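Long-range contact in SusD homolog (Bacteroides thetaiotaomicron, PDB 3EHM), which probably binds mucin O-glycans, as a SusD-like lipoprotein involved in their utilization by a gut symbiont: residues N268-M272 against A325-P331. Residues are numbered along the deposited sequence; the frame is centred on the assembly and turned at random.
Sequences NETRM and AKFASRP
The carbonyl of A325 receives a weak hydrogen bond from NE of R271, 3.1 Å from its O, and also takes the backbone NH of A328, which closes the turn. One residue on, O of K326 is gripped side-on by two nitrogens of the same guanidinium: R271 NH2 stands 2.7 Å from it, while NE, at 3.0 Å, comes in from well above the carbonyl plane. R271 gets there because its chain bends at chi2 (-72°) and then runs straight through chi3, carrying the guanidinium back along its own strand, where NH1 bonds to O of T270 and to O of V264 in helix 261-266. S329 makes the one backbone bond between the segments, its O accepting N of M272 at 2.9 Å and nearly straight (169°); its CB meets the selenomethionine methyl, CE of M272, at 3.5 Å, while OG turns to N of F308. R330 then lays its guanidinium flat over that of R271, centres 4.0 Å apart and planes 13° from parallel, the two chains running side by side; backbone oxygens at the edge of R271 probably offset the like charges. P331 finishes the segment with CD against O of T270, 3.7 Å away. A leucine in place of R271 would probably leave the K326 carbonyl with little more than a weak bond from NH2 of R330, and take away the flat group R330 lies on. Here a long loop of this SusD-like protein is pinned to a short strand, paired antiparallel with 67-69, by a buried arginine bonding to backbone carbonyls and an arginine–arginine stack.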
loop_
_atom_site.group_PDB
_atom_site.type_symbol
_atom_site.label_atom_id
_atom_site.label_comp_id
_atom_site.label_asym_id
_atom_site.label_seq_id
_atom_site.Cartn_x
_atom_site.Cartn_y
_atom_site.Cartn_z
ATOM N N ASN A 268 -2.068 15.305 -15.668
ATOM C CA ASN A 268 -0.985 14.732 -16.460
ATOM C C ASN A 268 0.281 14.635 -15.622
ATOM O O ASN A 268 1.381 14.932 -16.100
ATOM C CB ASN A 268 -0.724 15.596 -17.695
ATOM C CG ASN A 268 -1.836 15.498 -18.708
ATOM O OD1 ASN A 268 -2.431 16.505 -19.101
ATOM N ND2 ASN A 268 -2.132 14.280 -19.136
ATOM N N GLU A 269 0.120 14.204 -14.375
ATOM C CA GLU A 269 1.242 14.098 -13.455
ATOM C C GLU A 269 1.635 12.671 -13.076
ATOM O O GLU A 269 2.790 12.417 -12.756
ATOM C CB GLU A 269 0.948 14.923 -12.191
ATOM C CG GLU A 269 0.699 16.409 -12.496
ATOM C CD GLU A 269 0.331 17.238 -11.273
ATOM O OE1 GLU A 269 -0.455 16.757 -10.429
ATOM O OE2 GLU A 269 0.817 18.384 -11.167
ATOM N N THR A 270 0.695 11.735 -13.114
ATOM C CA THR A 270 1.026 10.360 -12.755
ATOM C C THR A 270 1.258 9.464 -13.966
ATOM O O THR A 270 0.390 9.313 -14.820
ATOM C CB THR A 270 -0.061 9.745 -11.857
ATOM O OG1 THR A 270 -0.083 10.448 -10.609
ATOM C CG2 THR A 270 0.230 8.269 -11.592
ATOM N N ARG A 271 2.444 8.863 -14.013
ATOM C CA ARG A 271 2.839 7.990 -15.112
ATOM C C ARG A 271 3.471 6.705 -14.572
ATOM O O ARG A 271 3.628 6.548 -13.360
ATOM C CB ARG A 271 3.830 8.738 -16.008
ATOM C CG ARG A 271 3.254 10.012 -16.653
ATOM C CD ARG A 271 2.249 9.647 -17.736
ATOM N NE ARG A 271 1.681 10.797 -18.443
ATOM C CZ ARG A 271 0.508 11.356 -18.154
ATOM N NH1 ARG A 271 -0.235 10.883 -17.160
ATOM N NH2 ARG A 271 0.055 12.368 -18.884
HETATM N N MSE A 272 3.826 5.787 -15.470
HETATM C CA MSE A 272 4.437 4.513 -15.080
HETATM C C MSE A 272 5.813 4.717 -14.441
HETATM O O MSE A 272 6.655 5.434 -14.981
HETATM C CB MSE A 272 4.572 3.597 -16.304
HETATM C CG MSE A 272 5.169 2.224 -16.001
HETATM SE SE MSE A 272 5.392 1.152 -17.609
HETATM C CE MSE A 272 6.732 2.231 -18.495
ATOM N N ALA A 325 7.204 13.768 -20.449
ATOM C CA ALA A 325 6.623 12.696 -19.655
ATOM C C ALA A 325 5.102 12.721 -19.756
ATOM O O ALA A 325 4.435 11.790 -19.310
ATOM C CB ALA A 325 7.066 12.817 -18.196
ATOM N N LYS A 326 4.548 13.783 -20.334
ATOM C CA LYS A 326 3.101 13.845 -20.483
ATOM C C LYS A 326 2.676 12.648 -21.317
ATOM O O LYS A 326 1.585 12.108 -21.136
ATOM C CB LYS A 326 2.655 15.140 -21.176
ATOM C CG LYS A 326 1.162 15.147 -21.516
ATOM C CD LYS A 326 0.668 16.485 -22.048
ATOM C CE LYS A 326 -0.810 16.398 -22.433
ATOM N NZ LYS A 326 -1.365 17.713 -22.870
ATOM N N PHE A 327 3.550 12.224 -22.223
ATOM C CA PHE A 327 3.247 11.092 -23.080
ATOM C C PHE A 327 4.004 9.812 -22.760
ATOM O O PHE A 327 4.151 8.934 -23.613
ATOM C CB PHE A 327 3.447 11.494 -24.540
ATOM C CG PHE A 327 2.616 12.673 -24.935
ATOM C CD1 PHE A 327 3.142 13.958 -24.891
ATOM C CD2 PHE A 327 1.275 12.506 -25.276
ATOM C CE1 PHE A 327 2.342 15.065 -25.175
ATOM C CE2 PHE A 327 0.471 13.605 -25.560
ATOM C CZ PHE A 327 1.008 14.887 -25.508
ATOM N N ALA A 328 4.488 9.709 -21.527
ATOM C CA ALA A 328 5.177 8.504 -21.089
ATOM C C ALA A 328 4.054 7.503 -20.841
ATOM O O ALA A 328 2.878 7.871 -20.885
ATOM C CB ALA A 328 5.939 8.771 -19.794
ATOM N N SER A 329 4.400 6.244 -20.594
ATOM C CA SER A 329 3.377 5.235 -20.331
ATOM C C SER A 329 2.517 5.692 -19.153
ATOM O O SER A 329 3.023 6.287 -18.200
ATOM C CB SER A 329 4.030 3.887 -20.013
ATOM O OG SER A 329 4.669 3.355 -21.160
ATOM N N ARG A 330 1.220 5.417 -19.227
ATOM C CA ARG A 330 0.288 5.809 -18.176
ATOM C C ARG A 330 -0.403 4.600 -17.576
ATOM O O ARG A 330 -0.568 3.583 -18.236
ATOM C CB ARG A 330 -0.816 6.710 -18.734
ATOM C CG ARG A 330 -0.348 7.864 -19.576
ATOM C CD ARG A 330 -1.541 8.699 -20.018
ATOM N NE ARG A 330 -1.137 9.776 -20.915
ATOM C CZ ARG A 330 -1.918 10.792 -21.263
ATOM N NH1 ARG A 330 -3.152 10.872 -20.784
ATOM N NH2 ARG A 330 -1.463 11.723 -22.090
ATOM N N PRO A 331 -0.822 4.703 -16.307
ATOM C CA PRO A 331 -1.512 3.569 -15.691
ATOM C C PRO A 331 -2.835 3.413 -16.438
ATOM O O PRO A 331 -3.476 4.413 -16.776
ATOM C CB PRO A 331 -1.736 4.041 -14.254
ATOM C CG PRO A 331 -0.588 4.970 -14.015
ATOM C CD PRO A 331 -0.526 5.744 -15.309
#